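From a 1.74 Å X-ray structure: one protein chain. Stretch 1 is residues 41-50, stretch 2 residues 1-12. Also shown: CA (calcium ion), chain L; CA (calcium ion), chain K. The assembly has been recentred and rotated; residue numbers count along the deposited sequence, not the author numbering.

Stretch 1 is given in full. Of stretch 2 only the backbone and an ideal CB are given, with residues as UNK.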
# COMPACT_ATOMS: atom_id res chain seq x y z
N LEU B 41 0.99 -8.54 -1.11
CA LEU B 41 1.67 -7.68 -2.07
C LEU B 41 1.72 -6.22 -1.63
O LEU B 41 0.76 -5.71 -1.07
CB LEU B 41 0.97 -7.69 -3.43
CG LEU B 41 0.59 -8.95 -4.20
CD1 LEU B 41 -0.65 -9.58 -3.59
CD2 LEU B 41 0.31 -8.54 -5.64
N ARG B 42 2.84 -5.57 -1.91
CA ARG B 42 2.96 -4.15 -1.63
C ARG B 42 2.87 -3.52 -3.01
O ARG B 42 3.50 -4.00 -3.96
CB ARG B 42 4.32 -3.81 -1.01
CG ARG B 42 4.44 -4.10 0.48
CD ARG B 42 5.82 -3.70 0.97
NE ARG B 42 6.07 -4.08 2.35
CZ ARG B 42 5.65 -3.39 3.41
NH1 ARG B 42 4.97 -2.27 3.26
NH2 ARG B 42 5.93 -3.84 4.63
N ILE B 43 2.08 -2.47 -3.14
CA ILE B 43 1.97 -1.82 -4.43
C ILE B 43 2.14 -0.32 -4.32
O ILE B 43 1.40 0.37 -3.61
CB ILE B 43 0.65 -2.21 -5.13
CG1 ILE B 43 0.11 -1.03 -5.94
CG2 ILE B 43 -0.33 -2.76 -4.13
CD1 ILE B 43 -1.10 -1.38 -6.72
N THR B 44 3.17 0.18 -5.00
CA THR B 44 3.48 1.60 -4.98
C THR B 44 2.42 2.41 -5.70
O THR B 44 1.95 2.05 -6.78
CB THR B 44 4.86 1.87 -5.63
OG1 THR B 44 5.88 1.21 -4.86
CG2 THR B 44 5.15 3.36 -5.69
N GLN B 45 2.02 3.51 -5.06
CA GLN B 45 1.02 4.40 -5.62
C GLN B 45 1.37 4.72 -7.06
O GLN B 45 2.53 4.98 -7.39
CB GLN B 45 0.98 5.69 -4.80
CG GLN B 45 -0.21 6.58 -5.09
CD GLN B 45 -0.09 7.90 -4.36
OE1 GLN B 45 0.36 7.94 -3.21
NE2 GLN B 45 -0.50 8.98 -5.01
N GLY B 46 0.36 4.70 -7.93
CA GLY B 46 0.58 5.00 -9.33
C GLY B 46 0.75 3.76 -10.18
O GLY B 46 0.85 3.85 -11.41
N TYR B 47 0.77 2.60 -9.53
CA TYR B 47 0.92 1.33 -10.24
C TYR B 47 -0.06 0.32 -9.69
O TYR B 47 -0.63 0.52 -8.62
CB TYR B 47 2.35 0.82 -10.05
CG TYR B 47 3.37 1.79 -10.57
CD1 TYR B 47 3.70 1.84 -11.92
CD2 TYR B 47 3.96 2.72 -9.72
CE1 TYR B 47 4.59 2.78 -12.42
CE2 TYR B 47 4.85 3.68 -10.20
CZ TYR B 47 5.16 3.70 -11.55
OH TYR B 47 6.04 4.64 -12.04
N GLN B 48 -0.26 -0.77 -10.42
CA GLN B 48 -1.17 -1.80 -9.98
C GLN B 48 -0.84 -3.15 -10.59
O GLN B 48 -0.20 -3.23 -11.64
CB GLN B 48 -2.61 -1.41 -10.32
CG GLN B 48 -2.82 -0.98 -11.75
CD GLN B 48 -4.21 -0.41 -11.98
OE1 GLN B 48 -4.49 0.17 -13.03
NE2 GLN B 48 -5.09 -0.59 -11.01
N ALA B 49 -1.26 -4.21 -9.91
CA ALA B 49 -1.01 -5.56 -10.38
C ALA B 49 -2.31 -6.25 -10.74
O ALA B 49 -3.28 -6.22 -9.99
CB ALA B 49 -0.27 -6.36 -9.31
N ILE B 50 -2.33 -6.86 -11.92
CA ILE B 50 -3.49 -7.62 -12.37
C ILE B 50 -3.09 -9.07 -12.15
O ILE B 50 -2.12 -9.55 -12.75
CB ILE B 50 -3.77 -7.43 -13.87
CG1 ILE B 50 -3.92 -5.95 -14.21
CG2 ILE B 50 -5.01 -8.22 -14.24
CD1 ILE B 50 -5.03 -5.25 -13.46
N UNK B 1 11.56 -1.30 -8.01
CA UNK B 1 10.34 -2.16 -8.09
C UNK B 1 9.13 -1.46 -7.50
O UNK B 1 9.12 -1.08 -6.32
CB UNK B 1 10.56 -3.49 -7.36
N UNK B 2 8.09 -1.29 -8.31
CA UNK B 2 6.88 -0.63 -7.87
C UNK B 2 5.91 -1.61 -7.21
O UNK B 2 4.92 -1.21 -6.60
CB UNK B 2 6.20 0.07 -9.05
N UNK B 3 6.21 -2.90 -7.35
CA UNK B 3 5.37 -3.93 -6.75
C UNK B 3 6.21 -5.07 -6.20
O UNK B 3 7.15 -5.53 -6.84
CB UNK B 3 4.37 -4.46 -7.77
N UNK B 4 5.90 -5.49 -4.98
CA UNK B 4 6.62 -6.59 -4.36
C UNK B 4 5.59 -7.65 -3.96
O UNK B 4 4.58 -7.34 -3.35
CB UNK B 4 7.43 -6.12 -3.16
N UNK B 5 5.85 -8.89 -4.35
CA UNK B 5 4.94 -9.98 -4.02
C UNK B 5 5.62 -10.86 -2.97
O UNK B 5 6.79 -11.21 -3.11
CB UNK B 5 4.56 -10.79 -5.26
N UNK B 6 4.87 -11.19 -1.92
CA UNK B 6 5.43 -11.99 -0.84
C UNK B 6 4.85 -13.38 -0.73
O UNK B 6 3.67 -13.61 -1.03
CB UNK B 6 5.23 -11.26 0.49
N UNK B 7 5.68 -14.30 -0.27
CA UNK B 7 5.28 -15.69 -0.09
C UNK B 7 4.26 -15.80 1.03
O UNK B 7 3.30 -16.55 0.90
CB UNK B 7 6.50 -16.57 0.21
N UNK B 8 4.45 -15.07 2.12
CA UNK B 8 3.52 -15.14 3.24
C UNK B 8 2.68 -13.88 3.43
O UNK B 8 2.96 -12.84 2.85
CB UNK B 8 4.30 -15.42 4.53
N UNK B 9 1.65 -13.99 4.26
CA UNK B 9 0.79 -12.86 4.56
C UNK B 9 1.58 -11.85 5.40
O UNK B 9 2.63 -12.18 5.93
CB UNK B 9 -0.48 -13.31 5.29
N UNK B 10 1.08 -10.63 5.48
CA UNK B 10 1.74 -9.58 6.25
C UNK B 10 3.11 -9.18 5.71
O UNK B 10 4.01 -8.82 6.47
CB UNK B 10 1.89 -10.03 7.70
N UNK B 11 3.25 -9.25 4.39
CA UNK B 11 4.49 -8.86 3.72
C UNK B 11 5.75 -9.50 4.29
O UNK B 11 6.73 -8.81 4.61
CB UNK B 11 4.64 -7.34 3.78
N UNK B 12 5.73 -10.82 4.41
CA UNK B 12 6.87 -11.58 4.93
C UNK B 12 7.11 -12.79 4.03
O UNK B 12 6.29 -13.10 3.16
CB UNK B 12 6.63 -12.02 6.38
CA CA L . 1.72 -18.35 0.47
CA CA K . 1.99 1.05 -0.91

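Position 1 opens the stretch with its CA-to-CB bond directed away from stretch 1 and nothing of that stretch within 5.5 Å of the ideal CB, so almost any side chain would suit, polar ones especially. It is Asp 1, whose carbonyl O accepts a hydrogen bond from a water that also lies 2.6 Å from Thr 44 OG1.

Position 2 is more demanding. Its CB points toward stretch 1, with an ideal CB 3.5 Å from Tyr 47 CD2 and 4.1 Å from Thr 44 CB, so a compact side chain with a methyl to offer, such as valine, isoleucine or threonine, could lie against the aromatic ring. The residue is Val 2. Its CG1 sits over the face of the Tyr 47 ring, 3.5 Å from the centroid, in a CH-pi contact. Thr 44 N donates to Val 2 O at 2.7 Å, a nearly straight bond just before the strand that begins at position 3, made by the first residue of the Thr 44 to Tyr 47 turn.

At position 3 the backbone is extended and pairs with Ile 43 in an antiparallel, non-hydrogen-bonded bridge. The CB lies on the face that carries Leu 41 and Ile 43, 5.2 Å from Ala 49 CB, leaving room for a longer aliphatic chain; leucine, isoleucine or methionine would be reasonable. Ile 3 uses the room: with chi1 m and chi2 t, its CD1 reaches to 3.6 Å from Ala 49 CB, while its CG1 lies 4.2 Å from Ile 43 CB.

Position 4 turns to the other face, its ideal CB 4.4 Å from Arg 42 CB; beta-branched or polar residues would be natural. In Thr 4, N donates to Arg 42 O at 3.0 Å and Arg 42 N returns a bond to Thr 4 O at 2.9 Å; the hydroxyl is satisfied elsewhere in the structure.

Position 5 returns to the face of Leu 41, its ideal CB 4.5 Å from Leu 41 CG, and favours an aliphatic side chain. Val 5 fits, its CG1 packing 3.8 Å from Leu 41 CD2.

The CB of position 6 points sideways, but a long side chain could bring an acceptor to the Arg 42 guanidinium. Tyr 6 does so: Arg 42 NE makes a weak hydrogen bond of 3.0 Å to Tyr 6 OH, near the guanidinium plane.

Position 7, out of reach where the chain turns, tolerates many residues; Lys 7 O binds a calcium ion at 2.4 Å. Position 8, extended and also out of reach, is equally free; Asp 8 OD1 accepts a 2.7 Å hydrogen bond from a water ligand of that ion. Position 9 points away, open to many; Cys 9 is covalently bonded elsewhere in the structure. Position 10 is left-handed (65/33), favouring glycine, asparagine or aspartate, and is Asn 10.

Position 11, its ideal CB 3.8 Å from Arg 42 NH2, would suit an acidic or aromatic residue, though its left-handed backbone (52/52) is costly for most except glycine and asparagine. Tyr 11 adopts it nonetheless, bringing CD1 over one guanidinium face, its ring tilted, in an off-centre cation-pi contact with Arg 42 CZ 4.5 Å from the ring centroid. One water links Tyr 11 O to Arg 42 NH2.

Position 12 is out of reach of stretch 1, which sets no requirement; many residues would suit its extended backbone. Thr 12 OG1 donates to Cys 9 O at 3.0 Å.

Stretch 2, residues 1-12: DVITVYKDCNYT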
# COMPACT_ATOMS: atom_id res chain seq x y z
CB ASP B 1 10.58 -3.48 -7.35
CG ASP B 1 11.73 -4.27 -7.93
OD1 ASP B 1 11.70 -4.56 -9.14
OD2 ASP B 1 12.65 -4.62 -7.17
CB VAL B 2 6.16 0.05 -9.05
CG1 VAL B 2 7.03 1.18 -9.59
CG2 VAL B 2 5.87 -0.96 -10.14
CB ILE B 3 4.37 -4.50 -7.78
CG1 ILE B 3 3.35 -3.42 -8.16
CG2 ILE B 3 3.67 -5.72 -7.22
CD1 ILE B 3 2.36 -3.84 -9.20
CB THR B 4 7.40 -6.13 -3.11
OG1 THR B 4 8.33 -5.11 -3.49
CG2 THR B 4 8.16 -7.29 -2.50
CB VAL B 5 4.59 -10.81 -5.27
CG1 VAL B 5 3.84 -9.93 -6.25
CG2 VAL B 5 5.86 -11.37 -5.93
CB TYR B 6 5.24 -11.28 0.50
CG TYR B 6 5.88 -9.91 0.58
CD1 TYR B 6 5.25 -8.81 0.02
CD2 TYR B 6 7.10 -9.72 1.23
CE1 TYR B 6 5.81 -7.54 0.09
CE2 TYR B 6 7.67 -8.45 1.31
CZ TYR B 6 7.02 -7.37 0.74
OH TYR B 6 7.57 -6.11 0.80
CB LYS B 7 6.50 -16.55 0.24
CG LYS B 7 6.20 -18.05 0.33
CD LYS B 7 7.46 -18.82 0.75
CE LYS B 7 7.21 -20.33 0.73
NZ LYS B 7 7.09 -20.85 -0.66
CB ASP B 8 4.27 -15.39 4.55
CG ASP B 8 5.02 -16.71 4.55
OD1 ASP B 8 4.61 -17.62 3.81
OD2 ASP B 8 6.00 -16.83 5.31
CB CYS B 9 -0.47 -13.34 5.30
SG CYS B 9 -1.67 -14.03 4.11
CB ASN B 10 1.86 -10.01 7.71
CG ASN B 10 0.52 -10.13 8.40
OD1 ASN B 10 0.36 -10.89 9.35
ND2 ASN B 10 -0.46 -9.37 7.91
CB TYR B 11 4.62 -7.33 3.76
CG TYR B 11 3.30 -6.63 3.55
CD1 TYR B 11 2.67 -5.93 4.59
CD2 TYR B 11 2.63 -6.71 2.32
CE1 TYR B 11 1.42 -5.34 4.41
CE2 TYR B 11 1.38 -6.13 2.14
CZ TYR B 11 0.78 -5.44 3.18
OH TYR B 11 -0.48 -4.91 3.01
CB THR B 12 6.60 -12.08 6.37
OG1 THR B 12 5.45 -12.92 6.38
CG2 THR B 12 6.37 -10.90 7.31
O HOH W 1 8.46 1.73 -4.98
O HOH W 2 2.20 -18.55 3.20
O HOH W 3 7.69 -6.16 4.19
O HOH W 4 4.62 0.29 -1.80
O HOH W 5 0.04 -19.57 2.09
O HOH W 6 3.08 -20.56 0.42
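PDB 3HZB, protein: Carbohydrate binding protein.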